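Local coordinates for 5-carboxymethyl-2-hydroxymuconate delta-isomerase (Mycobacterium smegmatis, PDB 4PFZ), which probably acts as a metal-dependent isomerase or acylpyruvate-type hydrolase of the fumarylacetoacetate hydrolase family, at residues B[59-64]-B[84-89]; B[103-108]-B[146-151]. All coordinates share one frame; numbering follows the deposited sequence.

Overall arrangement
Both contacts belong to the part of the chain related to fumarylacetoacetate hydrolase and follow each other in sequence: contact 1 closes at residue 89 before contact 2 opens at residue 103. Their centres lie about 18 Å apart and their nearest atoms about 7 Å apart, without touching. Contact 1 is a buried antiparallel strand pair, its centre about 11 Å from the centre of the chain; contact 2, its centre about 21 Å out, joins a loop to the start of a helix. Segment 103-108 runs into strand 108-118, which pairs with both 134-145 and 221-223, and 221-223 pairs with 60-63, a strand path between the contacts. Contact 1 thus lies in the interior and contact 2 nearer the periphery of the β-rich fold.

Contact 1 of 2, residues B[59-64]-B[84-89]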
loop_
_atom_site.group_PDB
_atom_site.type_symbol
_atom_site.label_atom_id
_atom_site.label_comp_id
_atom_site.label_asym_id
_atom_site.label_seq_id
_atom_site.Cartn_x
_atom_site.Cartn_y
_atom_site.Cartn_z
ATOM N N LYS B 59 1.552 0.568 5.593
ATOM C CA LYS B 59 0.431 0.103 4.784
ATOM C C LYS B 59 -0.808 -0.133 5.636
ATOM O O LYS B 59 -0.723 -0.320 6.857
ATOM C CB LYS B 59 0.786 -1.177 4.009
ATOM C CG LYS B 59 1.284 -2.354 4.840
ATOM C CD LYS B 59 1.648 -3.539 3.912
ATOM C CE LYS B 59 2.464 -4.624 4.619
ATOM N NZ LYS B 59 3.621 -4.074 5.375
ATOM N N VAL B 60 -1.950 -0.118 4.969
ATOM C CA VAL B 60 -3.209 -0.346 5.614
ATOM C C VAL B 60 -3.866 -1.481 4.875
ATOM O O VAL B 60 -4.136 -1.354 3.683
ATOM C CB VAL B 60 -4.114 0.891 5.565
ATOM C CG1 VAL B 60 -5.501 0.557 6.152
ATOM C CG2 VAL B 60 -3.473 2.042 6.303
ATOM N N ILE B 61 -4.132 -2.575 5.589
ATOM C CA ILE B 61 -4.842 -3.720 5.037
ATOM C C ILE B 61 -6.273 -3.679 5.536
ATOM O O ILE B 61 -6.520 -3.393 6.712
ATOM C CB ILE B 61 -4.200 -5.068 5.459
ATOM C CG1 ILE B 61 -2.804 -5.180 4.867
ATOM C CG2 ILE B 61 -5.018 -6.247 4.954
ATOM C CD1 ILE B 61 -1.710 -4.603 5.746
ATOM N N ALA B 62 -7.220 -3.962 4.662
ATOM C CA ALA B 62 -8.596 -4.002 5.117
ATOM C C ALA B 62 -9.312 -5.232 4.600
ATOM O O ALA B 62 -8.905 -5.826 3.610
ATOM C CB ALA B 62 -9.324 -2.734 4.684
ATOM N N VAL B 63 -10.400 -5.589 5.275
ATOM C CA VAL B 63 -11.274 -6.658 4.834
ATOM C C VAL B 63 -12.646 -6.038 4.566
ATOM O O VAL B 63 -12.979 -5.008 5.134
ATOM C CB VAL B 63 -11.334 -7.802 5.896
ATOM C CG1 VAL B 63 -12.357 -7.513 6.973
ATOM C CG2 VAL B 63 -11.614 -9.148 5.241
ATOM N N GLY B 64 -13.429 -6.634 3.680
ATOM C CA GLY B 64 -14.745 -6.098 3.389
ATOM C C GLY B 64 -15.845 -6.768 4.192
ATOM O O GLY B 64 -16.323 -6.226 5.193
ATOM N N ILE B 84 -8.812 -9.804 1.407
ATOM C CA ILE B 84 -8.113 -8.628 1.916
ATOM C C ILE B 84 -7.679 -7.709 0.774
ATOM O O ILE B 84 -7.562 -8.140 -0.374
ATOM C CB ILE B 84 -6.890 -9.020 2.788
ATOM C CG1 ILE B 84 -5.922 -9.907 2.010
ATOM C CG2 ILE B 84 -7.354 -9.711 4.082
ATOM C CD1 ILE B 84 -4.595 -10.133 2.711
ATOM N N PHE B 85 -7.494 -6.433 1.088
ATOM C CA PHE B 85 -7.025 -5.448 0.111
ATOM C C PHE B 85 -6.236 -4.331 0.819
ATOM O O PHE B 85 -6.074 -4.351 2.038
ATOM C CB PHE B 85 -8.201 -4.859 -0.696
ATOM C CG PHE B 85 -9.275 -4.213 0.160
ATOM C CD1 PHE B 85 -10.295 -4.966 0.702
ATOM C CD2 PHE B 85 -9.255 -2.852 0.410
ATOM C CE1 PHE B 85 -11.285 -4.381 1.492
ATOM C CE2 PHE B 85 -10.237 -2.263 1.202
ATOM C CZ PHE B 85 -11.253 -3.027 1.735
ATOM N N LEU B 86 -5.724 -3.377 0.043
ATOM C CA LEU B 86 -4.858 -2.326 0.574
ATOM C C LEU B 86 -5.487 -0.945 0.388
ATOM O O LEU B 86 -6.133 -0.690 -0.621
ATOM C CB LEU B 86 -3.485 -2.347 -0.124
ATOM C CG LEU B 86 -2.568 -3.511 0.234
ATOM C CD1 LEU B 86 -1.369 -3.537 -0.709
ATOM C CD2 LEU B 86 -2.115 -3.407 1.697
ATOM N N LYS B 87 -5.296 -0.075 1.373
ATOM C CA LYS B 87 -5.557 1.361 1.222
ATOM C C LYS B 87 -4.202 2.037 1.332
ATOM O O LYS B 87 -3.376 1.624 2.140
ATOM C CB LYS B 87 -6.546 1.863 2.284
ATOM C CG LYS B 87 -7.949 1.282 2.141
ATOM C CD LYS B 87 -8.860 1.601 3.354
ATOM C CE LYS B 87 -9.184 3.091 3.519
ATOM N NZ LYS B 87 -10.367 3.539 2.711
ATOM N N PRO B 88 -3.920 3.026 0.464
ATOM C CA PRO B 88 -2.626 3.696 0.575
ATOM C C PRO B 88 -2.502 4.513 1.841
ATOM O O PRO B 88 -3.494 5.074 2.284
ATOM C CB PRO B 88 -2.598 4.612 -0.655
ATOM C CG PRO B 88 -4.052 4.961 -0.888
ATOM C CD PRO B 88 -4.826 3.705 -0.485
ATOM N N ASN B 89 -1.307 4.608 2.409
ATOM C CA ASN B 89 -1.178 5.351 3.658
ATOM C C ASN B 89 -1.343 6.863 3.438
ATOM O O ASN B 89 -1.503 7.623 4.394
ATOM C CB ASN B 89 0.143 5.013 4.366
ATOM C CG ASN B 89 1.380 5.452 3.604
ATOM O OD1 ASN B 89 1.304 6.081 2.550
ATOM N ND2 ASN B 89 2.545 5.127 4.161
HETATM O O HOH W 1 -1.280 0.152 1.942
#
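Val60 and Ala62 hold the backbone of Phe85 and Lys87 through three hydrogen bonds. Lys87 N donates to Val60 O at 2.9 Å in a nearly straight bond. Around Ala62 the bonding is reciprocal: Ala62 N donates to Phe85 O at 2.9 Å, and Phe85 N returns a bond to Ala62 O at 3.0 Å. Beyond the last direct bond a water continues the pairing, accepting from Val60 N and donating to Lys87 O at 2.6 Å. CA-H...O contacts from Ile61 to Phe85 O and from Leu86 to Val60 O lie between the N-H bonds. This is an antiparallel pair in which Val60-Lys87 and Ala62-Phe85 are hydrogen-bonded and Ile61-Leu86 is not; the N-to-C axes of strands 60-63 and 84-87 meet at 139°, well short of an untwisted antiparallel pair. On its other edge strand 60-63 bonds in parallel to strand 221-223, so it is an interior strand.

The aromatic contact depends on Phe85 chi1 (57°), which sets CG between the backbone N and carbonyl carbon and lays the ring over its neighbour. Ala62 CB sits 4.0 Å from the Phe85 ring centroid, 30° off the normal, a CH-pi contact. Ala62 O lies over a face, offset toward the rim, and Trp155 meets the ring edge-to-face.

Apolar packing occupies the face bearing Ile61, Ile84 and Leu86. Ile61 lies alongside both, Ile61 CG1 3.7 Å from Leu86 CD2 and Ile61 CG2 4.0 Å from Ile84 CB. Helix 203-213 packs against Ile61 and Ile84, while Met156 of the second subunit reaches Ile84 and Leu86. The Lys87 ammonium, carried away from strand 60-63, donates to Lys159 O and Phe164 O and forms a salt bridge with Asp142.

Contact 2 of 2, residues B[103-108]-B[146-151]; sequences ADADPV and RDQQRK
Asp147 chi1 (49°) places CG between the backbone N and the carbonyl carbon, bringing the carboxylate against the backbone of Asp106; the Gln148 chain, extended beyond CG, reaches toward Asp104. Asp106 N donates to Asp147 OD2 at 3.2 Å, a long bond but a straight one (166° at the hydrogen), arriving 58° out of the carboxylate plane. Asp106 O lies 3.4 Å from Asp147 OD2, two acceptors without a bond between them. Asp147 OD1 is buried with no polar partner in the model, so the polar contacts of the carboxylate run through OD2.

A water bridges the carboxylates, donating to Asp104 OD2 and, at 2.9 Å, to Asp147 OD2, and accepting from Gln148 NE2. Asp104 OD2 and Asp147 OD2 stand 5.5 Å apart, which may raise the proton affinity of either group. A second water donates to Asp104 OD1 and accepts a weak bond from Gln148 NE2. The far end of the amide is fixed by His161, which bonds to Gln148 OE1.

At the start of the helix, Arg146 N donates to Pro107 O at 3.0 Å, nearly along the C=O axis, and Pro107 CG meets Arg146 CB at 4.2 Å. Pro107, which follows a cis peptide bond, supplies this O from the loop.

The loop runs between strands 99-101 and 108-118 and bonds to the start of helix 146-152; Ala105 touches strand 134-145, and Gln148 packs on helix 156-159.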
loop_
_atom_site.group_PDB
_atom_site.type_symbol
_atom_site.label_atom_id
_atom_site.label_comp_id
_atom_site.label_asym_id
_atom_site.label_seq_id
_atom_site.Cartn_x
_atom_site.Cartn_y
_atom_site.Cartn_z
ATOM N N ALA B 103 -15.279 15.624 -6.305
ATOM C CA ALA B 103 -16.424 16.303 -6.896
ATOM C C ALA B 103 -17.387 15.330 -7.577
ATOM O O ALA B 103 -18.608 15.479 -7.477
ATOM C CB ALA B 103 -15.952 17.365 -7.893
ATOM N N ASP B 104 -16.822 14.320 -8.238
ATOM C CA ASP B 104 -17.584 13.399 -9.084
ATOM C C ASP B 104 -18.082 12.140 -8.374
ATOM O O ASP B 104 -18.856 11.376 -8.941
ATOM C CB ASP B 104 -16.726 12.971 -10.276
ATOM C CG ASP B 104 -15.564 12.084 -9.865
ATOM O OD1 ASP B 104 -14.929 12.372 -8.825
ATOM O OD2 ASP B 104 -15.285 11.093 -10.581
ATOM N N ALA B 105 -17.633 11.919 -7.145
ATOM C CA ALA B 105 -17.899 10.652 -6.455
ATOM C C ALA B 105 -19.275 10.621 -5.774
ATOM O O ALA B 105 -19.509 11.338 -4.805
ATOM C CB ALA B 105 -16.796 10.378 -5.444
ATOM N N ASP B 106 -20.173 9.775 -6.281
ATOM C CA ASP B 106 -21.529 9.631 -5.736
ATOM C C ASP B 106 -22.010 8.186 -5.824
ATOM O O ASP B 106 -22.082 7.629 -6.916
ATOM C CB ASP B 106 -22.542 10.509 -6.489
ATOM C CG ASP B 106 -22.040 11.914 -6.754
ATOM O OD1 ASP B 106 -21.580 12.578 -5.802
ATOM O OD2 ASP B 106 -22.125 12.363 -7.921
ATOM N N PRO B 107 -22.363 7.574 -4.687
ATOM C CA PRO B 107 -22.238 8.097 -3.328
ATOM C C PRO B 107 -20.912 7.691 -2.705
ATOM O O PRO B 107 -20.308 6.732 -3.154
ATOM C CB PRO B 107 -23.395 7.425 -2.598
ATOM C CG PRO B 107 -23.461 6.074 -3.249
ATOM C CD PRO B 107 -23.055 6.274 -4.701
ATOM N N VAL B 108 -20.479 8.408 -1.679
ATOM C CA VAL B 108 -19.312 8.012 -0.907
ATOM C C VAL B 108 -19.829 7.520 0.440
ATOM O O VAL B 108 -20.636 8.198 1.078
ATOM C CB VAL B 108 -18.317 9.187 -0.746
ATOM C CG1 VAL B 108 -17.177 8.828 0.195
ATOM C CG2 VAL B 108 -17.758 9.618 -2.119
ATOM N N ARG B 146 -18.597 4.355 -3.730
ATOM C CA ARG B 146 -19.254 3.121 -4.183
ATOM C C ARG B 146 -19.393 3.019 -5.703
ATOM O O ARG B 146 -19.373 1.922 -6.252
ATOM C CB ARG B 146 -20.647 2.978 -3.555
ATOM C CG ARG B 146 -20.690 2.986 -2.037
ATOM C CD ARG B 146 -19.718 1.985 -1.422
ATOM N NE ARG B 146 -19.866 0.637 -1.963
ATOM C CZ ARG B 146 -20.709 -0.273 -1.485
ATOM N NH1 ARG B 146 -21.506 0.019 -0.460
ATOM N NH2 ARG B 146 -20.762 -1.476 -2.040
ATOM N N ASP B 147 -19.560 4.149 -6.382
ATOM C CA ASP B 147 -19.685 4.128 -7.837
ATOM C C ASP B 147 -18.396 3.622 -8.490
ATOM O O ASP B 147 -18.429 2.823 -9.438
ATOM C CB ASP B 147 -20.044 5.523 -8.375
ATOM C CG ASP B 147 -19.146 6.631 -7.809
ATOM O OD1 ASP B 147 -18.571 6.447 -6.710
ATOM O OD2 ASP B 147 -19.033 7.696 -8.457
ATOM N N GLN B 148 -17.268 4.093 -7.973
ATOM C CA GLN B 148 -15.954 3.715 -8.494
ATOM C C GLN B 148 -15.655 2.253 -8.220
ATOM O O GLN B 148 -14.994 1.589 -9.019
ATOM C CB GLN B 148 -14.861 4.597 -7.885
ATOM C CG GLN B 148 -15.072 6.067 -8.205
ATOM C CD GLN B 148 -14.030 6.975 -7.591
ATOM O OE1 GLN B 148 -13.107 6.521 -6.908
ATOM N NE2 GLN B 148 -14.186 8.279 -7.819
ATOM N N GLN B 149 -16.134 1.761 -7.079
ATOM C CA GLN B 149 -16.018 0.348 -6.753
ATOM C C GLN B 149 -16.651 -0.489 -7.855
ATOM O O GLN B 149 -16.044 -1.423 -8.369
ATOM C CB GLN B 149 -16.684 0.045 -5.408
ATOM C CG GLN B 149 -15.722 -0.396 -4.338
ATOM C CD GLN B 149 -16.418 -0.734 -3.028
ATOM O OE1 GLN B 149 -17.006 0.133 -2.382
ATOM N NE2 GLN B 149 -16.352 -1.997 -2.636
ATOM N N ARG B 150 -17.869 -0.127 -8.243
ATOM C CA ARG B 150 -18.603 -0.911 -9.231
ATOM C C ARG B 150 -17.993 -0.810 -10.633
ATOM O O ARG B 150 -17.981 -1.786 -11.385
ATOM C CB ARG B 150 -20.065 -0.482 -9.264
ATOM C CG ARG B 150 -21.016 -1.548 -8.732
ATOM C CD ARG B 150 -22.468 -1.102 -8.804
ATOM N NE ARG B 150 -22.924 -0.530 -7.541
ATOM C CZ ARG B 150 -22.856 0.762 -7.234
ATOM N NH1 ARG B 150 -23.292 1.188 -6.055
ATOM N NH2 ARG B 150 -22.347 1.627 -8.106
ATOM N N LYS B 151 -17.491 0.373 -10.975
ATOM C CA LYS B 151 -16.898 0.608 -12.285
ATOM C C LYS B 151 -15.569 -0.131 -12.458
ATOM O O LYS B 151 -15.293 -0.693 -13.518
ATOM C CB LYS B 151 -16.682 2.107 -12.503
ATOM C CG LYS B 151 -15.896 2.459 -13.769
ATOM C CD LYS B 151 -15.676 3.970 -13.873
ATOM C CE LYS B 151 -14.727 4.334 -15.009
ATOM N NZ LYS B 151 -15.351 4.090 -16.350
HETATM O O HOH W 2 -16.704 8.750 -9.829
HETATM O O HOH W 3 -12.326 10.777 -8.262
#